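Replication initiator protein (Staphylococcus aureus subsp. aureus, PDB 4PTA) probably initiates replication of staphylococcal multiresistance plasmids by binding and assembling at the plasmid replication origin. Local coordinates at residues A41-R46 with I62-T67. Numbering follows the deposited sequence.
Sequences AILRDR and IYFIYT
In this probable winged-helix domain of the RepA N-terminal family, residues 41-46, on helix 34-44, pack against the extended loop 62-67 that leads into helix 68-74. The contact is buried. Phe64 and Tyr66, two residues apart on the loop, both direct their side chains at residues 41-46. Leu43 meets both rings: its CG lies 4.3 Å from Phe64 CE1, and its CD1 lies 4.4 Å from Tyr66 CE1. Leu110 of strand 108-110 touches Leu43 and Phe64 and extends this apolar core. The carbonyl O of Leu43 also accepts a hydrogen bond from Arg46 N, 2.9 Å long, across a tight turn. Asp45 faces away from the loop and forms a salt bridge with Lys21 of a third subunit. Arg46 points toward the loop and sets its CB 3.6 Å from Phe64 CE2. Its side chain bends at chi2 (-90°) and chi3 (-48°), so the guanidinium turns to the Tyr66 hydroxyl. Guanidinium and phenol planes cross at 75°. Ile74 of helix 68-74 touches both residues. Tyr66 OH sits at the guanidinium edge and accepts two weak hydrogen bonds, from Arg46 NE and Arg46 NH2, each 3.3 Å long.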
loop_
_atom_site.group_PDB
_atom_site.type_symbol
_atom_site.label_atom_id
_atom_site.label_comp_id
_atom_site.label_asym_id
_atom_site.label_seq_id
_atom_site.Cartn_x
_atom_site.Cartn_y
_atom_site.Cartn_z
ATOM N N ALA A 41 -14.854 -4.018 -1.611
ATOM C CA ALA A 41 -13.555 -3.478 -2.010
ATOM C C ALA A 41 -13.687 -2.192 -2.817
ATOM O O ALA A 41 -12.943 -1.238 -2.594
ATOM C CB ALA A 41 -12.759 -4.519 -2.793
ATOM N N ILE A 42 -14.627 -2.177 -3.758
ATOM C CA ILE A 42 -14.861 -0.994 -4.583
ATOM C C ILE A 42 -15.314 0.196 -3.736
ATOM O O ILE A 42 -14.785 1.297 -3.871
ATOM C CB ILE A 42 -15.886 -1.266 -5.717
ATOM C CG1 ILE A 42 -15.301 -2.236 -6.747
ATOM C CG2 ILE A 42 -16.300 0.035 -6.395
ATOM C CD1 ILE A 42 -16.139 -2.385 -8.005
ATOM N N LEU A 43 -16.288 -0.033 -2.862
ATOM C CA LEU A 43 -16.801 1.019 -1.994
ATOM C C LEU A 43 -15.731 1.517 -1.022
ATOM O O LEU A 43 -15.644 2.710 -0.728
ATOM C CB LEU A 43 -18.027 0.514 -1.228
ATOM C CG LEU A 43 -19.404 1.044 -1.635
ATOM C CD1 LEU A 43 -19.354 1.806 -2.952
ATOM C CD2 LEU A 43 -20.402 -0.097 -1.702
ATOM N N ARG A 44 -14.922 0.591 -0.521
ATOM C CA ARG A 44 -13.844 0.931 0.394
ATOM C C ARG A 44 -12.930 1.982 -0.224
ATOM O O ARG A 44 -12.460 2.898 0.451
ATOM C CB ARG A 44 -13.027 -0.315 0.719
ATOM C CG ARG A 44 -12.037 -0.097 1.829
ATOM C CD ARG A 44 -11.022 -1.214 1.926
ATOM N NE ARG A 44 -10.373 -1.185 3.231
ATOM C CZ ARG A 44 -9.357 -0.389 3.544
ATOM N NH1 ARG A 44 -8.839 -0.426 4.766
ATOM N NH2 ARG A 44 -8.862 0.444 2.638
ATOM N N ASP A 45 -12.683 1.837 -1.520
ATOM C CA ASP A 45 -11.815 2.747 -2.239
ATOM C C ASP A 45 -12.369 4.172 -2.273
ATOM O O ASP A 45 -11.620 5.121 -2.493
ATOM C CB ASP A 45 -11.584 2.228 -3.661
ATOM C CG ASP A 45 -10.396 2.891 -4.340
ATOM O OD1 ASP A 45 -9.365 3.111 -3.665
ATOM O OD2 ASP A 45 -10.500 3.193 -5.546
ATOM N N ARG A 46 -13.675 4.320 -2.047
ATOM C CA ARG A 46 -14.341 5.622 -2.143
ATOM C C ARG A 46 -14.232 6.467 -0.869
ATOM O O ARG A 46 -14.671 7.619 -0.850
ATOM C CB ARG A 46 -15.827 5.456 -2.487
ATOM C CG ARG A 46 -16.179 4.278 -3.390
ATOM C CD ARG A 46 -16.130 4.656 -4.859
ATOM N NE ARG A 46 -16.842 5.902 -5.128
ATOM C CZ ARG A 46 -16.969 6.447 -6.335
ATOM N NH1 ARG A 46 -16.435 5.850 -7.392
ATOM N NH2 ARG A 46 -17.630 7.588 -6.487
ATOM N N ILE A 62 -17.100 8.159 8.451
ATOM C CA ILE A 62 -17.248 8.430 7.024
ATOM C C ILE A 62 -18.414 7.640 6.434
ATOM O O ILE A 62 -18.517 6.432 6.642
ATOM C CB ILE A 62 -15.955 8.079 6.255
ATOM C CG1 ILE A 62 -14.744 8.731 6.929
ATOM C CG2 ILE A 62 -16.062 8.499 4.794
ATOM C CD1 ILE A 62 -13.416 8.267 6.383
ATOM N N TYR A 63 -19.292 8.320 5.700
ATOM C CA TYR A 63 -20.470 7.658 5.132
ATOM C C TYR A 63 -20.627 7.888 3.630
ATOM O O TYR A 63 -19.832 8.595 3.014
ATOM C CB TYR A 63 -21.750 8.072 5.872
ATOM C CG TYR A 63 -22.016 9.564 5.891
ATOM C CD1 TYR A 63 -22.543 10.212 4.778
ATOM C CD2 TYR A 63 -21.756 10.319 7.027
ATOM C CE1 TYR A 63 -22.786 11.573 4.794
ATOM C CE2 TYR A 63 -21.999 11.679 7.053
ATOM C CZ TYR A 63 -22.513 12.302 5.934
ATOM O OH TYR A 63 -22.756 13.656 5.954
ATOM N N PHE A 64 -21.655 7.276 3.048
ATOM C CA PHE A 64 -21.930 7.423 1.623
ATOM C C PHE A 64 -23.351 7.916 1.362
ATOM O O PHE A 64 -24.292 7.527 2.053
ATOM C CB PHE A 64 -21.704 6.101 0.882
ATOM C CG PHE A 64 -20.278 5.631 0.897
ATOM C CD1 PHE A 64 -19.947 4.401 1.440
ATOM C CD2 PHE A 64 -19.268 6.418 0.372
ATOM C CE1 PHE A 64 -18.640 3.965 1.456
ATOM C CE2 PHE A 64 -17.958 5.986 0.387
ATOM C CZ PHE A 64 -17.645 4.759 0.930
ATOM N N ILE A 65 -23.491 8.777 0.361
ATOM C CA ILE A 65 -24.797 9.221 -0.107
ATOM C C ILE A 65 -24.959 8.813 -1.563
ATOM O O ILE A 65 -24.661 9.586 -2.472
ATOM C CB ILE A 65 -24.957 10.748 0.016
ATOM C CG1 ILE A 65 -24.787 11.181 1.472
ATOM C CG2 ILE A 65 -26.309 11.188 -0.514
ATOM C CD1 ILE A 65 -25.079 12.645 1.717
ATOM N N TYR A 66 -25.424 7.587 -1.780
ATOM C CA TYR A 66 -25.521 7.032 -3.124
ATOM C C TYR A 66 -26.926 6.517 -3.428
ATOM O O TYR A 66 -27.528 5.810 -2.618
ATOM C CB TYR A 66 -24.494 5.910 -3.307
ATOM C CG TYR A 66 -23.057 6.386 -3.358
ATOM C CD1 TYR A 66 -22.028 5.610 -2.838
ATOM C CD2 TYR A 66 -22.727 7.605 -3.938
ATOM C CE1 TYR A 66 -20.712 6.038 -2.889
ATOM C CE2 TYR A 66 -21.416 8.042 -3.991
ATOM C CZ TYR A 66 -20.413 7.255 -3.467
ATOM O OH TYR A 66 -19.108 7.687 -3.518
ATOM N N THR A 67 -27.445 6.878 -4.598
ATOM C CA THR A 67 -28.757 6.413 -5.031
ATOM C C THR A 67 -28.659 4.989 -5.560
ATOM O O THR A 67 -27.579 4.399 -5.583
ATOM C CB THR A 67 -29.333 7.299 -6.149
ATOM O OG1 THR A 67 -28.716 6.958 -7.396
ATOM C CG2 THR A 67 -29.098 8.775 -5.846
#